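Local coordinates for protein GH86A beta-porphyranase (Bacteroides plebeius, PDB 4AW7) that hydrolyses the sulfated red-algal polysaccharide porphyran at its beta-D-galactose-(1->4)-alpha-L-galactose-6-sulfate linkages, yielding mostly disaccharides, at residues F215-G220 / Y259-H264. Residues are numbered along the deposited sequence; the frame is centred on the assembly and turned at random.
Sequences FIDRAG and YIKFGH
Asp217 and Lys261 form a salt bridge beside a small apolar contact of Ile216 and Gly220 with Phe262, joining the C-terminal ends of helices 212-219 and 245-262 on the outside of the catalytic barrel. Lys261 NZ donates to Asp217 OD1 at 3.1 Å, but it arrives from above the carboxylate, 59° out of its plane, and the two side chains run at about a right angle. In Lys261, CG anti to the backbone N carries the chain toward helix 212-219, and a bend at chi2 (71°) turns its end to Asp217. The ammonium has a second tie, a water that accepts from Lys261 NZ at 2.9 Å and donates to the backbone Asp217 O. Asp217 in turn is shared: Tyr257 OH is hydrogen-bonded to OD1, while OD2 pairs with Lys213. A leucine in place of Asp217 would probably leave both lysines without their carboxylate partner and the tyrosine hydroxyl without its acceptor.

The two are neighbouring outer helices of what is consistent with a (beta/alpha)8-type barrel, each preceding a strand of the parallel sheet, 225-233 and 268-276. The rest of the interface is apolar. With CG anti to the carbonyl carbon (chi1 -52°), the Phe262 ring reaches across to helix 212-219, where Ile216 CG2 meets Phe262 CE2 obliquely at 3.9 Å. Phe262 CZ, at the far end of the ring, comes 3.7 Å from Gly220 C, a closeness that suits a glycine, since a beta carbon there would crowd the ring and collide with Ile216 O. Lys261 CG covers one face of that ring, 3.9 Å above its centre. Phe226 of strand 225-233 touches both Ile216 and Phe262, and Lys266 makes a cation-pi contact with the phenylalanine while hydrogen-bonding to Gly220 O.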
loop_
_atom_site.group_PDB
_atom_site.type_symbol
_atom_site.label_atom_id
_atom_site.label_comp_id
_atom_site.label_asym_id
_atom_site.label_seq_id
_atom_site.Cartn_x
_atom_site.Cartn_y
_atom_site.Cartn_z
ATOM N N PHE A 215 9.775 -12.910 10.326
ATOM C CA PHE A 215 8.369 -12.775 10.678
ATOM C C PHE A 215 7.492 -13.750 9.927
ATOM O O PHE A 215 6.643 -14.446 10.524
ATOM C CB PHE A 215 7.893 -11.331 10.450
ATOM C CG PHE A 215 6.488 -11.114 10.880
ATOM C CD1 PHE A 215 6.182 -10.962 12.215
ATOM C CD2 PHE A 215 5.435 -11.101 9.956
ATOM C CE1 PHE A 215 4.873 -10.844 12.638
ATOM C CE2 PHE A 215 4.128 -10.974 10.385
ATOM C CZ PHE A 215 3.849 -10.853 11.733
ATOM N N ILE A 216 7.674 -13.815 8.613
ATOM C CA ILE A 216 6.902 -14.733 7.808
ATOM C C ILE A 216 7.133 -16.179 8.250
ATOM O O ILE A 216 6.185 -16.961 8.364
ATOM C CB ILE A 216 7.155 -14.527 6.304
ATOM C CG1 ILE A 216 6.642 -13.136 5.876
ATOM C CG2 ILE A 216 6.488 -15.617 5.477
ATOM C CD1 ILE A 216 7.034 -12.715 4.470
ATOM N N ASP A 217 8.380 -16.538 8.526
ATOM C CA ASP A 217 8.696 -17.912 8.938
ATOM C C ASP A 217 8.118 -18.265 10.301
ATOM O O ASP A 217 7.615 -19.359 10.505
ATOM C CB ASP A 217 10.223 -18.093 8.965
ATOM C CG ASP A 217 10.841 -18.138 7.597
ATOM O OD1 ASP A 217 10.133 -18.442 6.592
ATOM O OD2 ASP A 217 12.075 -17.919 7.520
ATOM N N ARG A 218 8.198 -17.361 11.254
ATOM C CA ARG A 218 7.948 -17.659 12.654
ATOM C C ARG A 218 6.519 -17.322 13.100
ATOM O O ARG A 218 5.969 -17.983 13.962
ATOM C CB ARG A 218 8.981 -16.930 13.520
ATOM C CG ARG A 218 9.015 -17.208 14.994
ATOM C CD ARG A 218 10.343 -16.698 15.563
ATOM N NE ARG A 218 10.396 -16.883 17.000
ATOM C CZ ARG A 218 11.491 -17.217 17.672
ATOM N NH1 ARG A 218 12.647 -17.403 17.041
ATOM N NH2 ARG A 218 11.432 -17.347 18.991
ATOM N N ALA A 219 5.899 -16.296 12.529
ATOM C CA ALA A 219 4.502 -15.939 12.779
ATOM C C ALA A 219 3.579 -16.039 11.567
ATOM O O ALA A 219 2.356 -16.005 11.748
ATOM C CB ALA A 219 4.417 -14.519 13.361
ATOM N N GLY A 220 4.121 -16.163 10.359
ATOM C CA GLY A 220 3.293 -16.025 9.178
ATOM C C GLY A 220 2.191 -17.022 9.014
ATOM O O GLY A 220 1.157 -16.686 8.476
ATOM N N TYR A 259 4.396 -16.803 -1.477
ATOM C CA TYR A 259 4.105 -17.868 -2.420
ATOM C C TYR A 259 4.980 -19.096 -2.172
ATOM O O TYR A 259 4.499 -20.240 -2.185
ATOM C CB TYR A 259 4.333 -17.347 -3.820
ATOM C CG TYR A 259 4.096 -18.390 -4.882
ATOM C CD1 TYR A 259 2.822 -18.698 -5.267
ATOM C CD2 TYR A 259 5.156 -19.064 -5.496
ATOM C CE1 TYR A 259 2.572 -19.652 -6.270
ATOM C CE2 TYR A 259 4.940 -20.014 -6.490
ATOM C CZ TYR A 259 3.636 -20.304 -6.869
ATOM O OH TYR A 259 3.420 -21.203 -7.881
ATOM N N ILE A 260 6.264 -18.871 -1.997
ATOM C CA ILE A 260 7.190 -19.970 -1.721
ATOM C C ILE A 260 6.868 -20.682 -0.415
ATOM O O ILE A 260 6.874 -21.919 -0.342
ATOM C CB ILE A 260 8.651 -19.440 -1.752
ATOM C CG1 ILE A 260 9.027 -19.092 -3.182
ATOM C CG2 ILE A 260 9.661 -20.440 -1.131
ATOM C CD1 ILE A 260 10.351 -18.317 -3.265
ATOM N N LYS A 261 6.543 -19.921 0.624
ATOM C CA LYS A 261 6.333 -20.487 1.945
ATOM C C LYS A 261 4.992 -21.225 2.068
ATOM O O LYS A 261 4.897 -22.279 2.720
ATOM C CB LYS A 261 6.363 -19.379 2.988
ATOM C CG LYS A 261 6.473 -19.857 4.372
ATOM C CD LYS A 261 7.851 -20.419 4.684
ATOM C CE LYS A 261 7.903 -20.753 6.145
ATOM N NZ LYS A 261 9.162 -21.357 6.469
ATOM N N PHE A 262 3.937 -20.634 1.517
ATOM C CA PHE A 262 2.567 -21.072 1.753
ATOM C C PHE A 262 1.923 -21.725 0.537
ATOM O O PHE A 262 0.855 -22.340 0.669
ATOM C CB PHE A 262 1.677 -19.914 2.226
ATOM C CG PHE A 262 2.226 -19.168 3.390
ATOM C CD1 PHE A 262 2.320 -19.775 4.622
ATOM C CD2 PHE A 262 2.633 -17.850 3.277
ATOM C CE1 PHE A 262 2.837 -19.132 5.708
ATOM C CE2 PHE A 262 3.149 -17.193 4.380
ATOM C CZ PHE A 262 3.262 -17.836 5.593
ATOM N N GLY A 263 2.528 -21.552 -0.641
ATOM C CA GLY A 263 1.940 -22.015 -1.888
ATOM C C GLY A 263 1.010 -21.025 -2.537
ATOM O O GLY A 263 0.492 -21.283 -3.617
ATOM N N HIS A 264 0.789 -19.873 -1.885
ATOM C CA HIS A 264 -0.084 -18.809 -2.359
ATOM C C HIS A 264 0.360 -17.519 -1.648
ATOM O O HIS A 264 0.909 -17.564 -0.569
ATOM C CB HIS A 264 -1.565 -19.122 -2.070
ATOM C CG HIS A 264 -1.830 -19.501 -0.657
ATOM N ND1 HIS A 264 -2.215 -18.605 0.318
ATOM C CD2 HIS A 264 -1.787 -20.714 -0.056
ATOM C CE1 HIS A 264 -2.390 -19.252 1.465
ATOM N NE2 HIS A 264 -2.115 -20.529 1.266
HETATM O O HOH W 1 8.246 -21.629 9.167
#